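Local coordinates for peptide synthase (Silicibacter pomeroyi DSS-3, PDB 2QTP), which is of unknown function but probably takes part in amino-acid metabolism and adopts a variant of the Bacillus chorismate mutase fold, at residues Ile12-Ile17 with Pro26-Val31; Lys82-Gly87 with Ala96-Pro101; Val130-Leu135 with Gly149-Leu154. All coordinates share one frame; numbering follows the deposited sequence.

Contact 1 of 3, residues Ile12-Ile17 with Pro26-Val31; sequences IEETRI and PTRKAV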
ATOM      1  N   ILE A  12      -8.453   8.553   2.706  1.00 66.53           N
ATOM      2  CA  ILE A  12      -8.507   8.811   4.129  1.00 66.48           C
ATOM      3  C   ILE A  12      -9.918   8.494   4.632  1.00 65.88           C
ATOM      4  O   ILE A  12     -10.919   8.830   3.982  1.00 61.91           O
ATOM      5  CB  ILE A  12      -8.272  10.288   4.483  1.00 69.54           C
ATOM      6  CG1 ILE A  12      -7.041  10.841   3.791  1.00 77.97           C
ATOM      7  CG2 ILE A  12      -8.109  10.449   5.996  1.00 75.00           C
ATOM      8  CD1 ILE A  12      -6.723  12.253   4.240  1.00 89.09           C
ATOM      9  N   GLU A  13     -10.002   7.939   5.827  1.00 63.85           N
ATOM     10  CA  GLU A  13     -11.276   7.600   6.403  1.00 64.58           C
ATOM     11  C   GLU A  13     -11.321   8.042   7.861  1.00 62.61           C
ATOM     12  O   GLU A  13     -10.433   7.690   8.630  1.00 61.17           O
ATOM     13  CB  GLU A  13     -11.453   6.100   6.190  1.00 65.60           C
ATOM     14  CG  GLU A  13     -12.570   5.395   6.894  1.00 80.23           C
ATOM     15  CD  GLU A  13     -12.293   3.888   6.937  1.00 94.25           C
ATOM     16  OE1 GLU A  13     -12.041   3.305   5.837  1.00 89.54           O
ATOM     17  OE2 GLU A  13     -12.279   3.329   8.079  1.00 94.80           O
ATOM     18  N   GLU A  14     -12.337   8.843   8.215  1.00 60.54           N
ATOM     19  CA  GLU A  14     -12.536   9.302   9.570  1.00 64.22           C
ATOM     20  C   GLU A  14     -13.760   8.653  10.148  1.00 61.44           C
ATOM     21  O   GLU A  14     -14.836   8.760   9.575  1.00 60.16           O
ATOM     22  CB  GLU A  14     -12.804  10.805   9.666  1.00 65.53           C
ATOM     23  CG  GLU A  14     -11.939  11.711   8.853  1.00 77.11           C
ATOM     24  CD  GLU A  14     -12.310  13.184   9.071  1.00 76.76           C
ATOM     25  OE1 GLU A  14     -13.165  13.511   9.963  1.00 88.35           O
ATOM     26  OE2 GLU A  14     -11.705  13.999   8.342  1.00 95.73           O
ATOM     27  N   THR A  15     -13.612   8.067  11.322  1.00 58.64           N
ATOM     28  CA  THR A  15     -14.711   7.430  12.019  1.00 58.59           C
ATOM     29  C   THR A  15     -15.069   8.285  13.195  1.00 58.57           C
ATOM     30  O   THR A  15     -14.234   8.541  14.073  1.00 59.06           O
ATOM     31  CB  THR A  15     -14.303   6.068  12.527  1.00 59.43           C
ATOM     32  OG1 THR A  15     -13.907   5.273  11.414  1.00 61.21           O
ATOM     33  CG2 THR A  15     -15.444   5.422  13.261  1.00 57.66           C
ATOM     34  N   ARG A  16     -16.310   8.762  13.192  1.00 57.28           N
ATOM     35  CA  ARG A  16     -16.818   9.588  14.241  1.00 55.03           C
ATOM     36  C   ARG A  16     -17.813   8.855  15.147  1.00 54.93           C
ATOM     37  O   ARG A  16     -18.108   9.345  16.220  1.00 51.58           O
ATOM     38  CB  ARG A  16     -17.536  10.791  13.639  1.00 56.52           C
ATOM     39  CG  ARG A  16     -16.763  11.567  12.563  1.00 57.90           C
ATOM     40  CD  ARG A  16     -17.599  12.813  12.250  1.00 64.48           C
ATOM     41  NE  ARG A  16     -16.883  13.799  11.465  1.00 69.41           N
ATOM     42  CZ  ARG A  16     -17.387  14.978  11.114  1.00 71.10           C
ATOM     43  NH1 ARG A  16     -18.618  15.329  11.480  1.00 72.27           N
ATOM     44  NH2 ARG A  16     -16.654  15.818  10.388  1.00 77.36           N
ATOM     45  N   ILE A  17     -18.375   7.731  14.697  1.00 54.93           N
ATOM     46  CA  ILE A  17     -19.295   6.925  15.518  1.00 55.33           C
ATOM     47  C   ILE A  17     -18.874   5.481  15.304  1.00 58.09           C
ATOM     48  O   ILE A  17     -18.641   5.061  14.184  1.00 58.07           O
ATOM     49  CB  ILE A  17     -20.799   7.128  15.154  1.00 55.35           C
ATOM     50  CG1 ILE A  17     -21.192   8.608  15.271  1.00 59.74           C
ATOM     51  CG2 ILE A  17     -21.724   6.291  16.075  1.00 54.75           C
ATOM     52  CD1 ILE A  17     -22.626   8.917  14.857  1.00 52.55           C
ATOM     53  N   PRO A  26     -12.192  12.084  16.202  1.00 72.30           N
ATOM     54  CA  PRO A  26     -12.365  10.964  15.272  1.00 70.24           C
ATOM     55  C   PRO A  26     -11.086  10.206  15.047  1.00 68.96           C
ATOM     56  O   PRO A  26     -10.027  10.816  15.006  1.00 70.90           O
ATOM     57  CB  PRO A  26     -12.761  11.655  13.958  1.00 69.28           C
ATOM     58  CG  PRO A  26     -13.469  12.894  14.413  1.00 76.27           C
ATOM     59  CD  PRO A  26     -12.679  13.350  15.628  1.00 72.61           C
ATOM     60  N   THR A  27     -11.180   8.892  14.890  1.00 65.40           N
ATOM     61  CA  THR A  27     -10.027   8.123  14.562  1.00 64.40           C
ATOM     62  C   THR A  27      -9.883   8.110  13.036  1.00 62.27           C
ATOM     63  O   THR A  27     -10.867   8.167  12.311  1.00 60.31           O
ATOM     64  CB  THR A  27     -10.089   6.721  15.190  1.00 65.65           C
ATOM     65  OG1 THR A  27     -11.267   6.047  14.765  1.00 65.00           O
ATOM     66  CG2 THR A  27     -10.098   6.844  16.719  1.00 64.58           C
ATOM     67  N   ARG A  28      -8.650   8.085  12.548  1.00 59.77           N
ATOM     68  CA  ARG A  28      -8.417   8.213  11.129  1.00 61.65           C
ATOM     69  C   ARG A  28      -7.423   7.211  10.595  1.00 63.79           C
ATOM     70  O   ARG A  28      -6.451   6.849  11.270  1.00 67.70           O
ATOM     71  CB  ARG A  28      -7.934   9.626  10.791  1.00 62.64           C
ATOM     72  CG  ARG A  28      -8.876  10.756  11.188  1.00 65.75           C
ATOM     73  CD  ARG A  28      -8.331  12.087  10.730  1.00 70.41           C
ATOM     74  NE  ARG A  28      -7.041  12.353  11.374  1.00 76.74           N
ATOM     75  CZ  ARG A  28      -6.122  13.201  10.923  1.00 72.99           C
ATOM     76  NH1 ARG A  28      -6.320  13.890   9.798  1.00 81.71           N
ATOM     77  NH2 ARG A  28      -4.997  13.351  11.595  1.00 70.37           N
ATOM     78  N   LYS A  29      -7.668   6.769   9.367  1.00 61.98           N
ATOM     79  CA  LYS A  29      -6.767   5.869   8.666  1.00 62.83           C
ATOM     80  C   LYS A  29      -6.480   6.490   7.308  1.00 61.26           C
ATOM     81  O   LYS A  29      -7.369   7.095   6.687  1.00 61.52           O
ATOM     82  CB  LYS A  29      -7.415   4.505   8.418  1.00 62.73           C
ATOM     83  CG  LYS A  29      -8.077   3.855   9.600  1.00 69.89           C
ATOM     84  CD  LYS A  29      -8.588   2.493   9.165  1.00 74.41           C
ATOM     85  CE  LYS A  29      -9.138   1.671  10.309  1.00 82.21           C
ATOM     86  NZ  LYS A  29      -9.719   0.434   9.731  1.00 85.45           N
ATOM     87  N   ALA A  30      -5.258   6.335   6.828  1.00 60.47           N
ATOM     88  CA  ALA A  30      -4.919   6.808   5.491  1.00 59.73           C
ATOM     89  C   ALA A  30      -4.146   5.717   4.805  1.00 60.81           C
ATOM     90  O   ALA A  30      -3.426   4.950   5.463  1.00 59.84           O
ATOM     91  CB  ALA A  30      -4.107   8.104   5.546  1.00 57.70           C
ATOM     92  N   VAL A  31      -4.293   5.637   3.488  1.00 61.44           N
ATOM     93  CA  VAL A  31      -3.521   4.705   2.676  1.00 63.34           C
ATOM     94  C   VAL A  31      -3.164   5.406   1.354  1.00 64.21           C
ATOM     95  O   VAL A  31      -3.992   6.096   0.780  1.00 64.44           O
ATOM     96  CB  VAL A  31      -4.254   3.322   2.448  1.00 63.75           C
ATOM     97  CG1 VAL A  31      -5.650   3.477   2.017  1.00 65.76           C
ATOM     98  CG2 VAL A  31      -3.480   2.439   1.436  1.00 62.36           C
TER
HETATM   99  O   HOH W   1     -11.373   0.695   7.413  1.00 68.99           O
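Lys-29 NZ is gripped by two hydrogen bonds, one to the carbonyl oxygen of Gly-149 and one to a water that accepts at 2.9 Å, with Asp-148 adding a long, weak ion pair. The same water donates to Glu-13 OE2 and so links two opposite charges that stop short of a salt bridge, OE2 lying 4.2 Å from NZ of Lys-29. The two side chains run alongside each other, Glu-13 with CG anti to the backbone N (chi1 169°) and Lys-29 stretched out beyond CG. Their strands, 5-15 and 21-37, form an antiparallel beta hairpin at an edge of the main mixed sheet, in which Glu-13/Lys-29 and Thr-15/Thr-27 are the hydrogen-bonded pairs. Thr-15 N meets Thr-27 O at 2.9 Å and almost straight (171°), whereas the return bond from Thr-27 N to Thr-15 O is longer, 3.2 Å, and bent to 138°. On the other face Glu-14 and Arg-28 touch through their aliphatic parts, CG to CG at 4.0 Å. Arg-28 then bends at chi3, and its guanidinium, nearly perpendicular to the Glu-14 carboxylate, bonds to Asp-171 and the carbonyl of Leu-70. Beyond them Arg-16 CG rests against Pro-26 CG at 4.0 Å.

Contact 2 of 3, residues Lys82-Gly87 with Ala96-Pro101; sequences KSAMVG and AAILHP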
ATOM      1  N   LYS A  82       1.810  -2.301   4.898  1.00 60.41           N
ATOM      2  CA  LYS A  82       2.070  -2.175   3.482  1.00 61.76           C
ATOM      3  C   LYS A  82       1.646  -3.458   2.748  1.00 61.93           C
ATOM      4  O   LYS A  82       1.601  -4.512   3.339  1.00 60.75           O
ATOM      5  CB  LYS A  82       3.547  -1.853   3.261  1.00 62.03           C
ATOM      6  CG  LYS A  82       4.508  -2.911   3.709  1.00 64.76           C
ATOM      7  CD  LYS A  82       5.941  -2.400   3.637  1.00 71.12           C
ATOM      8  CE  LYS A  82       6.923  -3.516   3.871  1.00 67.46           C
ATOM      9  NZ  LYS A  82       8.334  -3.018   3.974  1.00 69.03           N
ATOM     10  N   SER A  83       1.280  -3.338   1.478  1.00 60.49           N
ATOM     11  CA  SER A  83       0.859  -4.474   0.683  1.00 61.11           C
ATOM     12  C   SER A  83       1.186  -4.203  -0.736  1.00 59.56           C
ATOM     13  O   SER A  83       1.376  -3.053  -1.115  1.00 61.00           O
ATOM     14  CB  SER A  83      -0.684  -4.671   0.742  1.00 59.52           C
ATOM     15  OG  SER A  83      -1.025  -5.200   1.963  1.00 74.87           O
ATOM     16  N   ALA A  84       1.158  -5.254  -1.552  1.00 60.82           N
ATOM     17  CA  ALA A  84       1.352  -5.091  -2.993  1.00 62.91           C
ATOM     18  C   ALA A  84       0.511  -6.159  -3.717  1.00 61.57           C
ATOM     19  O   ALA A  84       0.362  -7.285  -3.263  1.00 62.96           O
ATOM     20  CB  ALA A  84       2.832  -5.189  -3.385  1.00 59.99           C
HETATM   21  N   MSE A  85      -0.072  -5.759  -4.828  1.00 63.70           N
HETATM   22  CA  MSE A  85      -0.838  -6.664  -5.658  1.00 63.84           C
HETATM   23  C   MSE A  85      -0.168  -6.640  -7.014  1.00 65.03           C
HETATM   24  O   MSE A  85      -0.089  -5.593  -7.670  1.00 62.72           O
HETATM   25  CB  MSE A  85      -2.294  -6.227  -5.797  1.00 62.51           C
HETATM   26  CG  MSE A  85      -3.212  -7.156  -6.623  1.00 63.78           C
HETATM   27 SE   MSE A  85      -5.014  -6.445  -6.836  0.75 61.49          SE
HETATM   28  CE  MSE A  85      -5.824  -7.156  -5.195  1.00 61.54           C
ATOM     29  N   VAL A  86       0.244  -7.828  -7.448  0.50 66.58           N
ATOM     30  CA  VAL A  86       0.897  -8.015  -8.736  0.50 66.80           C
ATOM     31  C   VAL A  86      -0.162  -8.290  -9.800  0.50 66.36           C
ATOM     32  O   VAL A  86      -1.129  -9.031  -9.573  0.50 65.43           O
ATOM     33  CB  VAL A  86       1.880  -9.212  -8.688  0.50 67.56           C
ATOM     34  CG1 VAL A  86       2.832  -9.194  -9.885  0.50 66.83           C
ATOM     35  CG2 VAL A  86       2.655  -9.190  -7.393  0.50 66.35           C
ATOM     36  N   GLY A  87       0.005  -7.686 -10.967  1.00 67.34           N
ATOM     37  CA  GLY A  87      -0.876  -8.032 -12.085  1.00 65.41           C
ATOM     38  C   GLY A  87      -0.592  -9.429 -12.617  1.00 64.14           C
ATOM     39  O   GLY A  87       0.464 -10.049 -12.343  1.00 60.52           O
ATOM     40  N   ALA A  96       6.743  -9.622  -3.287  1.00 63.44           N
ATOM     41  CA  ALA A  96       7.705  -9.797  -2.192  1.00 62.23           C
ATOM     42  C   ALA A  96       8.887  -8.826  -2.291  1.00 62.87           C
ATOM     43  O   ALA A  96       9.267  -8.198  -1.298  1.00 62.19           O
ATOM     44  CB  ALA A  96       8.187 -11.209  -2.137  1.00 61.09           C
ATOM     45  N   ALA A  97       9.459  -8.711  -3.490  1.00 62.24           N
ATOM     46  CA  ALA A  97      10.634  -7.892  -3.727  1.00 62.60           C
ATOM     47  C   ALA A  97      10.303  -6.447  -3.485  1.00 63.90           C
ATOM     48  O   ALA A  97      11.027  -5.734  -2.798  1.00 66.76           O
ATOM     49  CB  ALA A  97      11.168  -8.095  -5.166  1.00 58.35           C
ATOM     50  N   ILE A  98       9.207  -6.001  -4.084  1.00 66.99           N
ATOM     51  CA  ILE A  98       8.791  -4.613  -3.918  1.00 66.00           C
ATOM     52  C   ILE A  98       8.549  -4.260  -2.423  1.00 64.31           C
ATOM     53  O   ILE A  98       8.893  -3.178  -1.999  1.00 66.30           O
ATOM     54  CB  ILE A  98       7.623  -4.207  -4.924  1.00 67.73           C
ATOM     55  CG1 ILE A  98       8.014  -2.909  -5.644  1.00 71.94           C
ATOM     56  CG2 ILE A  98       6.332  -4.110  -4.228  1.00 68.48           C
ATOM     57  CD1 ILE A  98       7.049  -2.380  -6.599  1.00 77.74           C
ATOM     58  N   LEU A  99       8.123  -5.210  -1.607  1.00 62.71           N
ATOM     59  CA  LEU A  99       7.867  -4.999  -0.175  1.00 61.33           C
ATOM     60  C   LEU A  99       9.036  -5.296   0.761  1.00 63.86           C
ATOM     61  O   LEU A  99       8.917  -5.151   1.982  1.00 59.52           O
ATOM     62  CB  LEU A  99       6.704  -5.928   0.262  1.00 62.71           C
ATOM     63  CG  LEU A  99       5.316  -5.656  -0.362  1.00 64.91           C
ATOM     64  CD1 LEU A  99       4.310  -6.739   0.046  1.00 58.60           C
ATOM     65  CD2 LEU A  99       4.812  -4.234  -0.047  1.00 64.26           C
ATOM     66  N   HIS A 100      10.136  -5.762   0.201  1.00 61.50           N
ATOM     67  CA  HIS A 100      11.299  -6.207   0.985  1.00 63.80           C
ATOM     68  C   HIS A 100      11.948  -5.126   1.867  1.00 65.10           C
ATOM     69  O   HIS A 100      12.123  -5.343   3.057  1.00 65.22           O
ATOM     70  CB  HIS A 100      12.321  -6.831   0.039  1.00 61.50           C
ATOM     71  CG  HIS A 100      13.579  -7.251   0.713  1.00 65.27           C
ATOM     72  ND1 HIS A 100      13.697  -8.449   1.377  1.00 64.44           N
ATOM     73  CD2 HIS A 100      14.759  -6.604   0.879  1.00 66.03           C
ATOM     74  CE1 HIS A 100      14.905  -8.527   1.913  1.00 67.77           C
ATOM     75  NE2 HIS A 100      15.570  -7.420   1.631  1.00 63.27           N
ATOM     76  N   PRO A 101      12.298  -3.962   1.304  1.00 68.84           N
ATOM     77  CA  PRO A 101      12.947  -2.949   2.152  1.00 70.28           C
ATOM     78  C   PRO A 101      12.107  -2.458   3.287  1.00 69.46           C
ATOM     79  O   PRO A 101      10.903  -2.337   3.126  1.00 68.06           O
ATOM     80  CB  PRO A 101      13.207  -1.793   1.174  1.00 71.71           C
ATOM     81  CG  PRO A 101      12.313  -2.030   0.036  1.00 73.77           C
ATOM     82  CD  PRO A 101      12.214  -3.510  -0.091  1.00 70.52           C
TER
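Strand 82-86 passes the segment that leaves helix 92-98 at a distance, the nearest CA atoms, those of Ser-83 and Leu-99, being 7.1 Å apart, so side chains have to span the gap. Lys-82 starts from the crowded position between backbone N and carbonyl carbon (chi1 63°) and then runs fully extended, sliding past Leu-99 in the opposite direction with CG 4.0 Å from its CD2. Its NZ donates to Leu-99 O at 3.0 Å, approaching from above the carbonyl plane, and also lies 2.8 Å from Pro-101 O. Carbonyls following a helix would be expected to favour this buried positive charge. Leu-99 spreads its methyls over one peptide, CD1 3.8 Å from Ala-84 N and CD2 3.7 Å from Ser-83 C. The CB of Ala-84 fits between Ile-98 CG2 and Leu-99 CG, at 3.8 and 3.9 Å. An alanine in place of Lys-82 would remove the amine and is likely to leave Leu-99 O without this donor and the segment after helix 92-98 less firmly tied to the strand. Strand 79-86 lies between strands 120-124 and 162-171; Ser-83, on its other face, reaches strand 131-135, while Ala-97 and Pro-101 pack on helix 49-70.

Contact 3 of 3, residues Val130-Leu135 with Gly149-Leu154; sequences VLDVPL and GIEVRL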
ATOM      1  N   VAL A 130      -9.915  -5.737  -4.837  1.00 64.01           N
ATOM      2  CA  VAL A 130      -9.622  -5.159  -3.542  1.00 64.79           C
ATOM      3  C   VAL A 130      -8.372  -5.751  -2.895  1.00 65.31           C
ATOM      4  O   VAL A 130      -8.170  -6.963  -2.879  1.00 63.88           O
ATOM      5  CB  VAL A 130     -10.848  -5.289  -2.573  1.00 64.37           C
ATOM      6  CG1 VAL A 130     -10.445  -4.891  -1.172  1.00 61.59           C
ATOM      7  CG2 VAL A 130     -12.061  -4.475  -3.105  1.00 65.06           C
ATOM      8  N   LEU A 131      -7.504  -4.866  -2.405  1.00 65.04           N
ATOM      9  CA  LEU A 131      -6.281  -5.273  -1.701  1.00 64.56           C
ATOM     10  C   LEU A 131      -6.485  -4.858  -0.254  1.00 66.19           C
ATOM     11  O   LEU A 131      -6.797  -3.699   0.028  1.00 66.50           O
ATOM     12  CB  LEU A 131      -5.036  -4.551  -2.286  1.00 63.52           C
ATOM     13  CG  LEU A 131      -3.648  -4.709  -1.674  1.00 64.98           C
ATOM     14  CD1 LEU A 131      -3.114  -6.157  -1.770  1.00 66.49           C
ATOM     15  CD2 LEU A 131      -2.682  -3.690  -2.375  1.00 60.15           C
ATOM     16  N   ASP A 132      -6.302  -5.802   0.653  1.00 66.49           N
ATOM     17  CA  ASP A 132      -6.421  -5.528   2.057  1.00 71.04           C
ATOM     18  C   ASP A 132      -5.045  -5.153   2.598  1.00 73.50           C
ATOM     19  O   ASP A 132      -4.105  -5.933   2.487  1.00 78.28           O
ATOM     20  CB  ASP A 132      -6.950  -6.763   2.758  1.00 75.84           C
ATOM     21  CG  ASP A 132      -7.975  -6.436   3.845  1.00 87.90           C
ATOM     22  OD1 ASP A 132      -7.763  -5.508   4.698  1.00 84.58           O
ATOM     23  OD2 ASP A 132      -9.004  -7.160   3.835  1.00105.61           O
ATOM     24  N   VAL A 133      -4.905  -3.937   3.117  1.00 70.32           N
ATOM     25  CA  VAL A 133      -3.633  -3.490   3.685  1.00 66.94           C
ATOM     26  C   VAL A 133      -3.668  -3.699   5.213  1.00 65.74           C
ATOM     27  O   VAL A 133      -4.467  -3.110   5.901  1.00 62.32           O
ATOM     28  CB  VAL A 133      -3.340  -2.029   3.357  1.00 63.26           C
ATOM     29  CG1 VAL A 133      -1.872  -1.692   3.739  1.00 62.11           C
ATOM     30  CG2 VAL A 133      -3.637  -1.752   1.886  1.00 59.10           C
ATOM     31  N   PRO A 134      -2.805  -4.563   5.737  1.00 65.95           N
ATOM     32  CA  PRO A 134      -2.784  -4.808   7.171  1.00 66.90           C
ATOM     33  C   PRO A 134      -2.280  -3.594   7.979  1.00 68.52           C
ATOM     34  O   PRO A 134      -1.570  -2.744   7.450  1.00 70.45           O
ATOM     35  CB  PRO A 134      -1.837  -5.999   7.297  1.00 65.81           C
ATOM     36  CG  PRO A 134      -1.032  -5.981   6.100  1.00 68.26           C
ATOM     37  CD  PRO A 134      -1.792  -5.340   5.020  1.00 66.55           C
ATOM     38  N   LEU A 135      -2.692  -3.489   9.229  1.00 71.63           N
ATOM     39  CA  LEU A 135      -2.269  -2.381  10.093  1.00 73.83           C
ATOM     40  C   LEU A 135      -1.826  -2.968  11.428  1.00 77.87           C
ATOM     41  O   LEU A 135      -2.645  -3.473  12.192  1.00 78.09           O
ATOM     42  CB  LEU A 135      -3.402  -1.372  10.314  1.00 70.68           C
ATOM     43  CG  LEU A 135      -3.715  -0.379   9.197  1.00 70.93           C
ATOM     44  CD1 LEU A 135      -5.048   0.344   9.474  1.00 62.92           C
ATOM     45  CD2 LEU A 135      -2.587   0.618   9.036  1.00 68.77           C
ATOM     46  N   GLY A 149      -7.170  -3.437   9.421  1.00 83.41           N
ATOM     47  CA  GLY A 149      -6.785  -3.185   8.046  1.00 80.05           C
ATOM     48  C   GLY A 149      -7.592  -2.135   7.325  1.00 77.08           C
ATOM     49  O   GLY A 149      -8.565  -1.586   7.849  1.00 77.65           O
ATOM     50  N   ILE A 150      -7.165  -1.821   6.113  1.00 71.96           N
ATOM     51  CA  ILE A 150      -7.933  -0.926   5.277  1.00 69.57           C
ATOM     52  C   ILE A 150      -7.919  -1.489   3.857  1.00 67.81           C
ATOM     53  O   ILE A 150      -6.894  -1.976   3.382  1.00 66.11           O
ATOM     54  CB  ILE A 150      -7.424   0.557   5.384  1.00 71.37           C
ATOM     55  CG1 ILE A 150      -8.235   1.490   4.442  1.00 72.93           C
ATOM     56  CG2 ILE A 150      -5.894   0.639   5.138  1.00 65.24           C
ATOM     57  CD1 ILE A 150      -8.239   3.026   4.854  1.00 70.23           C
ATOM     58  N   GLU A 151      -9.064  -1.453   3.198  1.00 65.74           N
ATOM     59  CA  GLU A 151      -9.199  -1.948   1.843  1.00 65.05           C
ATOM     60  C   GLU A 151      -8.963  -0.850   0.862  1.00 65.61           C
ATOM     61  O   GLU A 151      -9.417   0.286   1.051  1.00 70.35           O
ATOM     62  CB  GLU A 151     -10.577  -2.554   1.653  1.00 63.91           C
ATOM     63  CG  GLU A 151     -10.746  -3.772   2.524  1.00 68.63           C
ATOM     64  CD  GLU A 151     -12.061  -4.486   2.366  1.00 71.54           C
ATOM     65  OE1 GLU A 151     -12.919  -4.005   1.655  1.00 70.64           O
ATOM     66  OE2 GLU A 151     -12.246  -5.556   2.957  1.00 82.15           O
ATOM     67  N   VAL A 152      -8.252  -1.169  -0.207  1.00 66.86           N
ATOM     68  CA  VAL A 152      -8.056  -0.233  -1.295  1.00 67.37           C
ATOM     69  C   VAL A 152      -8.327  -0.928  -2.609  1.00 68.01           C
ATOM     70  O   VAL A 152      -8.162  -2.144  -2.737  1.00 66.43           O
ATOM     71  CB  VAL A 152      -6.604   0.366  -1.341  1.00 73.69           C
ATOM     72  CG1 VAL A 152      -6.238   0.989  -0.038  1.00 78.68           C
ATOM     73  CG2 VAL A 152      -5.567  -0.674  -1.679  1.00 71.62           C
ATOM     74  N   ARG A 153      -8.798  -0.152  -3.580  1.00 68.16           N
ATOM     75  CA  ARG A 153      -8.888  -0.634  -4.951  1.00 65.70           C
ATOM     76  C   ARG A 153      -8.815   0.499  -5.910  1.00 66.32           C
ATOM     77  O   ARG A 153      -9.025   1.620  -5.530  1.00 70.24           O
ATOM     78  CB  ARG A 153     -10.115  -1.479  -5.211  1.00 64.64           C
ATOM     79  CG  ARG A 153     -11.406  -0.791  -5.156  1.00 69.00           C
ATOM     80  CD  ARG A 153     -12.431  -1.590  -6.009  1.00 72.85           C
ATOM     81  NE  ARG A 153     -13.189  -0.581  -6.670  1.00 77.33           N
ATOM     82  CZ  ARG A 153     -13.580  -0.587  -7.922  1.00 75.74           C
ATOM     83  NH1 ARG A 153     -13.383  -1.595  -8.750  1.00 76.41           N
ATOM     84  NH2 ARG A 153     -14.238   0.467  -8.324  1.00 81.39           N
ATOM     85  N   LEU A 154      -8.449   0.210  -7.144  1.00 68.33           N
ATOM     86  CA  LEU A 154      -8.525   1.192  -8.217  1.00 68.80           C
ATOM     87  C   LEU A 154      -9.194   0.445  -9.376  1.00 68.96           C
ATOM     88  O   LEU A 154      -8.785  -0.692  -9.697  1.00 67.81           O
ATOM     89  CB  LEU A 154      -7.132   1.674  -8.599  1.00 68.09           C
ATOM     90  CG  LEU A 154      -6.409   2.573  -7.601  1.00 69.69           C
ATOM     91  CD1 LEU A 154      -4.926   2.750  -8.019  1.00 65.93           C
ATOM     92  CD2 LEU A 154      -7.128   3.910  -7.455  1.00 73.99           C
TER
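Strands 131-135 and 149-152 make an antiparallel beta hairpin, most of its connecting loop not modelled, that lies as a separate two-stranded ribbon over the main sheet. One face carries Leu-131, Val-133, Ile-150 and Val-152, whose branches interlock across the strands. The CG2 methyl of Val-152, in the crowded position between backbone N and carbonyl carbon, enters the dip between two residues of the opposite strand, 4.0 Å from Leu-131 CB and 4.2 Å from Val-133 CG2. Ile-150 repeats the arrangement one pair along: its CG2, crowded in the same way, sits 4.1 Å from Val-133 CB and 4.4 Å from Leu-135 CD1, while its CD1 end leads off toward Val-31 on strand 21-37. Leu-131, Val-133 and Leu-135 are backed by strand 162-171.

The reverse face is more open to solvent. Gly-149 provides the hollow here: any CB on it would run into Asp-132 OD1 and crowd Val-133 O. Asp-132 leans into this dip, its OD1 also near the backbone of Ile-150. Its OD2 lies 3.7 Å from Glu-151 OE2, the planes of the two carboxylates almost at right angles; two like charges so close would probably raise the affinity of one for a proton, although both residues face solvent. At the end of the ribbon Val-130 sits astride two neighbours, with CG1 3.7 Å from Glu-151 CB and CG2 against Arg-153 CD. One residue further into the strand, Leu-131 N points at Val-152 O, 2.8 Å away, in a nearly straight bond (176°).

Overall arrangement
Contact 3 stands between the other two in space, its centre 14 Å from that of contact 1 and 13 Å from that of contact 2, whereas contacts 1 and 2 lie 25 Å apart on opposite sides of the chain's centre. Both of these reach the main mixed sheet, and the 130-135/149-154 ribbon packs across it. Toward contact 1 the packing is close, with Val-31 CG1 3.3 Å from Val-152 CG1. Toward contact 2 the junction is partly polar: Ser-83 OG, also hydrogen-bonded to Ser-121 OG of strand 120-124, lies 3.2 Å from Asp-132 O, in a probable hydrogen bond. All three are structural packing within one fold, and none by itself identifies an active site.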